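Local coordinates for tyrosine--tRNA ligase (Aeropyrum pernix, PDB 2CYA), which probably activates tyrosine with ATP and transfers it to the acceptor end of tRNA(Tyr), as a homodimeric class I aminoacyl-tRNA synthetase, at residues F10-I13 against A14-T17; G183-D186 against Q187-A190; K241-P244 against E245-V248. All coordinates share one frame; numbering follows the deposited sequence.

Contact 1. Residues F10-I13 against A14-T17; sequences FNRI and ARNT
The C-terminal end of helix 5-14 runs into a type II beta turn, and F10 and A14, one helical turn apart, carry the apolar side of the contact. The methyl of A14 sits over one face of the F10 ring, displaced toward its rim, with CB 4.2 Å from the ring centroid in a CH-pi contact; CE2 of F10 is the ring atom nearest to A14 CB, at 3.9 Å. F10 meets it this way because its CG lies anti to the backbone N (chi1 179°), which turns the ring along the helix toward the chain's next turn. A small residue suits position 14, where a single methyl fits against the flat ring. The last helical bonds run from A14 N to F10 O at 2.7 Å and from R15 N to N11 O at 2.9 Å, the second more bent. R15 then leaves helical geometry, and A14 O receives two donors from T17: its backbone N at 3.0 Å, which closes the turn, and its OG1 at 2.6 Å. On the polar side, R12 and R15 lie side by side, pointing the same way, their guanidinium planes 63° apart, with NH2 of R12 over one face of the R15 group and 3.1 Å from R15 NH2. The repulsion is probably offset by nearby acids: R15 forms salt bridges with D61 and D288, and R12 makes a long, weak ion pair with E64. A threonine gripping the last helical carbonyl marks this as a helix C-terminus passing through a type II beta turn toward strand 19-21.

Contact 2. Residues G183-D186 against Q187-A190; sequences GGMD and QRKA. With SO4 (sulfate ion), chain D.
The backbone turns from strand 180-184 through a short 3-10 segment into helix 188-198, with Q187 N bonded to G184 O at 2.9 Å and R188 N to M185 O at a longer 3.3 Å. R188 runs extended across M185: its CG lies between its own backbone N and carbonyl carbon (chi1 71°), which brings CD to 3.1 Å from M185 O and to 3.9 Å from M185 CE. Q187 packs its CG against the backbone of G183 and G184. With no side chain, G183 lets Q187 CG lie close against its CA. The amide OE1 of Q187 accepts a hydrogen bond from Q169, and both residues are predicted to bind tyrosine. Two waters link D186 O to backbone N-H groups at the start of the helix, water 1 to that of A190 and water 2, with a weak bond to D186 O, to that of K189. A sulfate, probably from the crystallisation liquor, receives a weak bond from G184 N and lies 2.8 Å from D186 OD1 through its O2. Such chemistry is consistent with a strand end that can offer an N-H, if weakly, to an anion beside a glutamine amide oriented by Q169.

Contact 3. Residues K241-P244 against E245-V248; sequences KSKP and ETAV. With SO4 (sulfate ion), chain C.
K243 and T246 cross at an angle beside a short 3-10 turn, the aliphatic part of the lysine lying against the threonine methyl: T246 CG2 is 3.8 Å from K243 CB and the same from K243 CE. The threonine points its two branches to different tasks. Its OG1, held between the backbone N and the carbonyl carbon (chi1 65°), donates to K243 O at 2.7 Å in the carbonyl plane and on a lone pair, while CG2 is left to meet the lysine. The backbone N of T246 reaches the same oxygen at 2.7 Å, tilted from that plane, so K243 O is gripped twice by one residue. Threonine suits the place because it supplies a hydroxyl and a methyl from one branched carbon. A bend at chi3 of K243 carries its ammonium past the methyl to Q218. P244, whose ring nitrogen has no hydrogen to give, suits the first position of the turn; P244 O accepts A247 N at 3.2 Å. P244 O and A247 O, two acceptors 2.8 Å apart, share K260 NZ. E245 forms a salt bridge with R259 through OE2. K241, of the KMSKS motif and inferred to bind ATP, points away from the turn and places NZ 2.8 Å from O4 of a sulfate, probably from the crystallisation liquor, that H49 and W52, also inferred ATP-binding residues, hold too; S45 accepts from the same ammonium. An anion gathered by these three residues is consistent with a site for ATP phosphate, and the doubly gripped carbonyl implies a firm turn after the motif.

In the fold
In chain order, contact 1 closes helix 5-14 and leads to strand 19-21, an outermost strand of the six-stranded mixed sheet; contact 2 leaves strand 180-184 of that sheet for helix 188-198, within a beta-alpha-beta unit completed by strand 207-211. I13 and T17 touch I209 of that last strand, and G183 bonds to it. Contact 3 follows in the loop before helix 254-262. Centres of contacts 1 and 2 are about 17 Å apart, those of 2 and 3 about 21 Å, and those of 1 and 3, on opposite sides of the chain's centre, about 29 Å. Contact 1 is structural packing away from the annotated sites; contacts 2 and 3 belong to the predicted tyrosine and inferred ATP sites.

Contact 1. Residues F10-I13 against A14-T17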
loop_
_atom_site.group_PDB
_atom_site.type_symbol
_atom_site.label_atom_id
_atom_site.label_comp_id
_atom_site.label_asym_id
_atom_site.label_seq_id
_atom_site.Cartn_x
_atom_site.Cartn_y
_atom_site.Cartn_z
ATOM N N PHE A 10 -34.960 1.014 -11.780
ATOM C CA PHE A 10 -34.015 0.220 -12.530
ATOM C C PHE A 10 -33.748 0.779 -13.925
ATOM O O PHE A 10 -32.584 0.982 -14.292
ATOM C CB PHE A 10 -34.479 -1.227 -12.654
ATOM C CG PHE A 10 -33.540 -2.092 -13.459
ATOM C CD1 PHE A 10 -32.439 -2.690 -12.865
ATOM C CD2 PHE A 10 -33.740 -2.274 -14.824
ATOM C CE1 PHE A 10 -31.545 -3.458 -13.615
ATOM C CE2 PHE A 10 -32.858 -3.034 -15.588
ATOM C CZ PHE A 10 -31.755 -3.629 -14.983
ATOM N N ASN A 11 -34.802 1.034 -14.706
ATOM C CA ASN A 11 -34.597 1.554 -16.069
ATOM C C ASN A 11 -33.908 2.911 -16.054
ATOM O O ASN A 11 -33.180 3.251 -16.976
ATOM C CB ASN A 11 -35.913 1.678 -16.833
ATOM C CG ASN A 11 -36.550 0.335 -17.125
ATOM O OD1 ASN A 11 -35.875 -0.624 -17.502
ATOM N ND2 ASN A 11 -37.864 0.268 -16.972
ATOM N N ARG A 12 -34.154 3.683 -15.011
ATOM C CA ARG A 12 -33.537 4.988 -14.882
ATOM C C ARG A 12 -32.029 4.812 -14.634
ATOM O O ARG A 12 -31.214 5.544 -15.182
ATOM C CB ARG A 12 -34.177 5.747 -13.723
ATOM C CG ARG A 12 -33.286 6.814 -13.105
ATOM C CD ARG A 12 -33.987 8.144 -13.082
ATOM N NE ARG A 12 -34.240 8.607 -14.446
ATOM C CZ ARG A 12 -35.119 9.553 -14.760
ATOM N NH1 ARG A 12 -35.834 10.138 -13.805
ATOM N NH2 ARG A 12 -35.278 9.919 -16.028
ATOM N N ILE A 13 -31.679 3.838 -13.800
ATOM C CA ILE A 13 -30.283 3.549 -13.491
ATOM C C ILE A 13 -29.606 2.849 -14.668
ATOM O O ILE A 13 -28.465 3.166 -15.012
ATOM C CB ILE A 13 -30.167 2.644 -12.227
ATOM C CG1 ILE A 13 -30.556 3.441 -10.991
ATOM C CG2 ILE A 13 -28.766 2.092 -12.094
ATOM C CD1 ILE A 13 -30.706 2.600 -9.750
ATOM N N ALA A 14 -30.307 1.914 -15.300
ATOM C CA ALA A 14 -29.730 1.168 -16.413
ATOM C C ALA A 14 -29.603 1.926 -17.726
ATOM O O ALA A 14 -28.731 1.614 -18.537
ATOM C CB ALA A 14 -30.523 -0.110 -16.651
ATOM N N ARG A 15 -30.466 2.912 -17.935
ATOM C CA ARG A 15 -30.475 3.683 -19.178
ATOM C C ARG A 15 -29.090 4.129 -19.663
ATOM O O ARG A 15 -28.357 4.816 -18.957
ATOM C CB ARG A 15 -31.424 4.895 -19.033
ATOM C CG ARG A 15 -30.752 6.229 -18.731
ATOM C CD ARG A 15 -31.582 7.139 -17.815
ATOM N NE ARG A 15 -32.809 7.616 -18.431
ATOM C CZ ARG A 15 -33.269 8.860 -18.315
ATOM N NH1 ARG A 15 -32.599 9.762 -17.603
ATOM N NH2 ARG A 15 -34.406 9.202 -18.913
ATOM N N ASN A 16 -28.743 3.680 -20.866
ATOM C CA ASN A 16 -27.498 4.018 -21.534
ATOM C C ASN A 16 -26.189 3.433 -20.999
ATOM O O ASN A 16 -25.105 3.798 -21.456
ATOM C CB ASN A 16 -27.381 5.537 -21.638
ATOM C CG ASN A 16 -28.370 6.120 -22.625
ATOM O OD1 ASN A 16 -28.439 5.683 -23.785
ATOM N ND2 ASN A 16 -29.146 7.109 -22.176
ATOM N N THR A 17 -26.283 2.524 -20.043
ATOM C CA THR A 17 -25.095 1.901 -19.516
ATOM C C THR A 17 -24.670 0.778 -20.462
ATOM O O THR A 17 -25.480 0.265 -21.241
ATOM C CB THR A 17 -25.375 1.330 -18.125
ATOM O OG1 THR A 17 -26.441 0.376 -18.209
ATOM C CG2 THR A 17 -25.785 2.447 -17.186
#

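Contact 2. Residues G183-D186 against Q187-A190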
loop_
_atom_site.group_PDB
_atom_site.type_symbol
_atom_site.label_atom_id
_atom_site.label_comp_id
_atom_site.label_asym_id
_atom_site.label_seq_id
_atom_site.Cartn_x
_atom_site.Cartn_y
_atom_site.Cartn_z
ATOM N N GLY A 183 -18.893 3.620 -12.904
ATOM C CA GLY A 183 -17.644 3.991 -13.525
ATOM C C GLY A 183 -17.642 3.647 -14.998
ATOM O O GLY A 183 -18.529 2.939 -15.487
ATOM N N GLY A 184 -16.647 4.156 -15.719
ATOM C CA GLY A 184 -16.539 3.852 -17.127
ATOM C C GLY A 184 -16.104 2.407 -17.256
ATOM O O GLY A 184 -15.703 1.774 -16.272
ATOM N N MET A 185 -16.167 1.872 -18.465
ATOM C CA MET A 185 -15.754 0.491 -18.695
ATOM C C MET A 185 -14.290 0.288 -18.390
ATOM O O MET A 185 -13.842 -0.844 -18.253
ATOM C CB MET A 185 -16.030 0.081 -20.140
ATOM C CG MET A 185 -17.458 -0.334 -20.381
ATOM S SD MET A 185 -17.885 -1.838 -19.459
ATOM C CE MET A 185 -17.334 -3.117 -20.591
ATOM N N ASP A 186 -13.528 1.372 -18.290
ATOM C CA ASP A 186 -12.110 1.241 -17.968
ATOM C C ASP A 186 -11.903 0.904 -16.485
ATOM O O ASP A 186 -10.776 0.628 -16.058
ATOM C CB ASP A 186 -11.331 2.520 -18.360
ATOM C CG ASP A 186 -11.839 3.774 -17.654
ATOM O OD1 ASP A 186 -13.046 3.871 -17.370
ATOM O OD2 ASP A 186 -11.034 4.689 -17.399
ATOM N N GLN A 187 -12.985 0.901 -15.702
ATOM C CA GLN A 187 -12.884 0.575 -14.274
ATOM C C GLN A 187 -13.333 -0.862 -14.023
ATOM O O GLN A 187 -13.258 -1.331 -12.894
ATOM C CB GLN A 187 -13.800 1.465 -13.414
ATOM C CG GLN A 187 -13.770 2.939 -13.701
ATOM C CD GLN A 187 -12.667 3.656 -12.964
ATOM O OE1 GLN A 187 -11.498 3.272 -13.054
ATOM N NE2 GLN A 187 -13.032 4.715 -12.228
ATOM N N ARG A 188 -13.804 -1.556 -15.059
ATOM C CA ARG A 188 -14.339 -2.904 -14.861
ATOM C C ARG A 188 -13.409 -3.874 -14.166
ATOM O O ARG A 188 -13.837 -4.635 -13.307
ATOM C CB ARG A 188 -14.805 -3.509 -16.189
ATOM C CG ARG A 188 -13.669 -3.886 -17.121
ATOM C CD ARG A 188 -14.110 -3.940 -18.582
ATOM N NE ARG A 188 -12.952 -3.844 -19.477
ATOM C CZ ARG A 188 -11.954 -4.724 -19.510
ATOM N NH1 ARG A 188 -11.964 -5.783 -18.700
ATOM N NH2 ARG A 188 -10.938 -4.546 -20.350
ATOM N N LYS A 189 -12.133 -3.870 -14.523
ATOM C CA LYS A 189 -11.229 -4.809 -13.877
ATOM C C LYS A 189 -11.116 -4.560 -12.373
ATOM O O LYS A 189 -11.144 -5.496 -11.583
ATOM C CB LYS A 189 -9.865 -4.772 -14.554
ATOM C CG LYS A 189 -9.826 -5.560 -15.863
ATOM C CD LYS A 189 -8.438 -5.502 -16.493
ATOM C CE LYS A 189 -8.331 -6.432 -17.699
ATOM N NZ LYS A 189 -6.996 -6.322 -18.359
ATOM N N ALA A 190 -11.020 -3.302 -11.961
ATOM C CA ALA A 190 -10.928 -3.014 -10.533
ATOM C C ALA A 190 -12.224 -3.456 -9.858
ATOM O O ALA A 190 -12.205 -4.010 -8.757
ATOM C CB ALA A 190 -10.706 -1.530 -10.306
HETATM S S SO4 D . -14.072 7.222 -15.607
HETATM O O1 SO4 D . -14.484 6.914 -14.168
HETATM O O2 SO4 D . -14.498 6.038 -16.466
HETATM O O3 SO4 D . -14.833 8.335 -16.026
HETATM O O4 SO4 D . -12.649 7.187 -15.604
HETATM O O HOH W 1 -10.056 -1.313 -13.697
HETATM O O HOH W 2 -10.779 -2.006 -16.293
#

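Contact 3. Residues K241-P244 against E245-V248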
loop_
_atom_site.group_PDB
_atom_site.type_symbol
_atom_site.label_atom_id
_atom_site.label_comp_id
_atom_site.label_asym_id
_atom_site.label_seq_id
_atom_site.Cartn_x
_atom_site.Cartn_y
_atom_site.Cartn_z
ATOM N N LYS A 241 -7.165 14.155 -22.807
ATOM C CA LYS A 241 -6.377 15.370 -23.010
ATOM C C LYS A 241 -5.060 15.184 -23.788
ATOM O O LYS A 241 -4.345 16.158 -24.035
ATOM C CB LYS A 241 -6.083 16.029 -21.654
ATOM C CG LYS A 241 -7.319 16.544 -20.912
ATOM C CD LYS A 241 -8.109 15.435 -20.235
ATOM C CE LYS A 241 -7.334 14.863 -19.057
ATOM N NZ LYS A 241 -8.063 13.767 -18.375
ATOM N N SER A 242 -4.755 13.945 -24.180
ATOM C CA SER A 242 -3.528 13.627 -24.927
ATOM C C SER A 242 -3.338 14.509 -26.170
ATOM O O SER A 242 -2.421 15.333 -26.224
ATOM C CB SER A 242 -3.539 12.150 -25.350
ATOM O OG SER A 242 -3.715 11.289 -24.235
ATOM N N LYS A 243 -4.197 14.313 -27.171
ATOM C CA LYS A 243 -4.160 15.092 -28.414
ATOM C C LYS A 243 -5.391 15.997 -28.423
ATOM O O LYS A 243 -6.493 15.563 -28.773
ATOM C CB LYS A 243 -4.195 14.167 -29.635
ATOM C CG LYS A 243 -2.961 13.288 -29.819
ATOM C CD LYS A 243 -3.145 12.332 -30.996
ATOM C CE LYS A 243 -3.486 13.091 -32.276
ATOM N NZ LYS A 243 -3.900 12.184 -33.381
ATOM N N PRO A 244 -5.211 17.272 -28.040
ATOM C CA PRO A 244 -6.287 18.265 -27.983
ATOM C C PRO A 244 -7.332 18.163 -29.080
ATOM O O PRO A 244 -8.522 18.241 -28.801
ATOM C CB PRO A 244 -5.533 19.588 -28.024
ATOM C CG PRO A 244 -4.293 19.268 -27.249
ATOM C CD PRO A 244 -3.901 17.918 -27.823
ATOM N N GLU A 245 -6.887 17.987 -30.321
ATOM C CA GLU A 245 -7.803 17.904 -31.458
ATOM C C GLU A 245 -8.682 16.658 -31.499
ATOM O O GLU A 245 -9.648 16.610 -32.262
ATOM C CB GLU A 245 -7.025 18.015 -32.771
ATOM C CG GLU A 245 -6.430 19.390 -33.024
ATOM C CD GLU A 245 -7.491 20.449 -33.272
ATOM O OE1 GLU A 245 -8.288 20.283 -34.224
ATOM O OE2 GLU A 245 -7.523 21.447 -32.516
ATOM N N THR A 246 -8.353 15.650 -30.696
ATOM C CA THR A 246 -9.147 14.425 -30.678
ATOM C C THR A 246 -10.157 14.404 -29.537
ATOM O O THR A 246 -10.850 13.402 -29.336
ATOM C CB THR A 246 -8.269 13.182 -30.530
ATOM O OG1 THR A 246 -7.629 13.197 -29.243
ATOM C CG2 THR A 246 -7.231 13.145 -31.644
ATOM N N ALA A 247 -10.221 15.501 -28.785
ATOM C CA ALA A 247 -11.147 15.603 -27.670
ATOM C C ALA A 247 -11.769 16.995 -27.579
ATOM O O ALA A 247 -11.104 18.009 -27.801
ATOM C CB ALA A 247 -10.430 15.271 -26.374
ATOM N N VAL A 248 -13.049 17.043 -27.242
ATOM C CA VAL A 248 -13.734 18.309 -27.103
ATOM C C VAL A 248 -13.784 18.649 -25.618
ATOM O O VAL A 248 -14.394 17.924 -24.831
ATOM C CB VAL A 248 -15.164 18.223 -27.676
ATOM C CG1 VAL A 248 -15.874 19.567 -27.533
ATOM C CG2 VAL A 248 -15.092 17.808 -29.146
HETATM S S SO4 C . -9.446 10.661 -19.237
HETATM O O1 SO4 C . -10.371 9.804 -20.103
HETATM O O2 SO4 C . -9.620 10.196 -17.792
HETATM O O3 SO4 C . -8.112 10.354 -19.613
HETATM O O4 SO4 C . -10.012 11.963 -19.277
#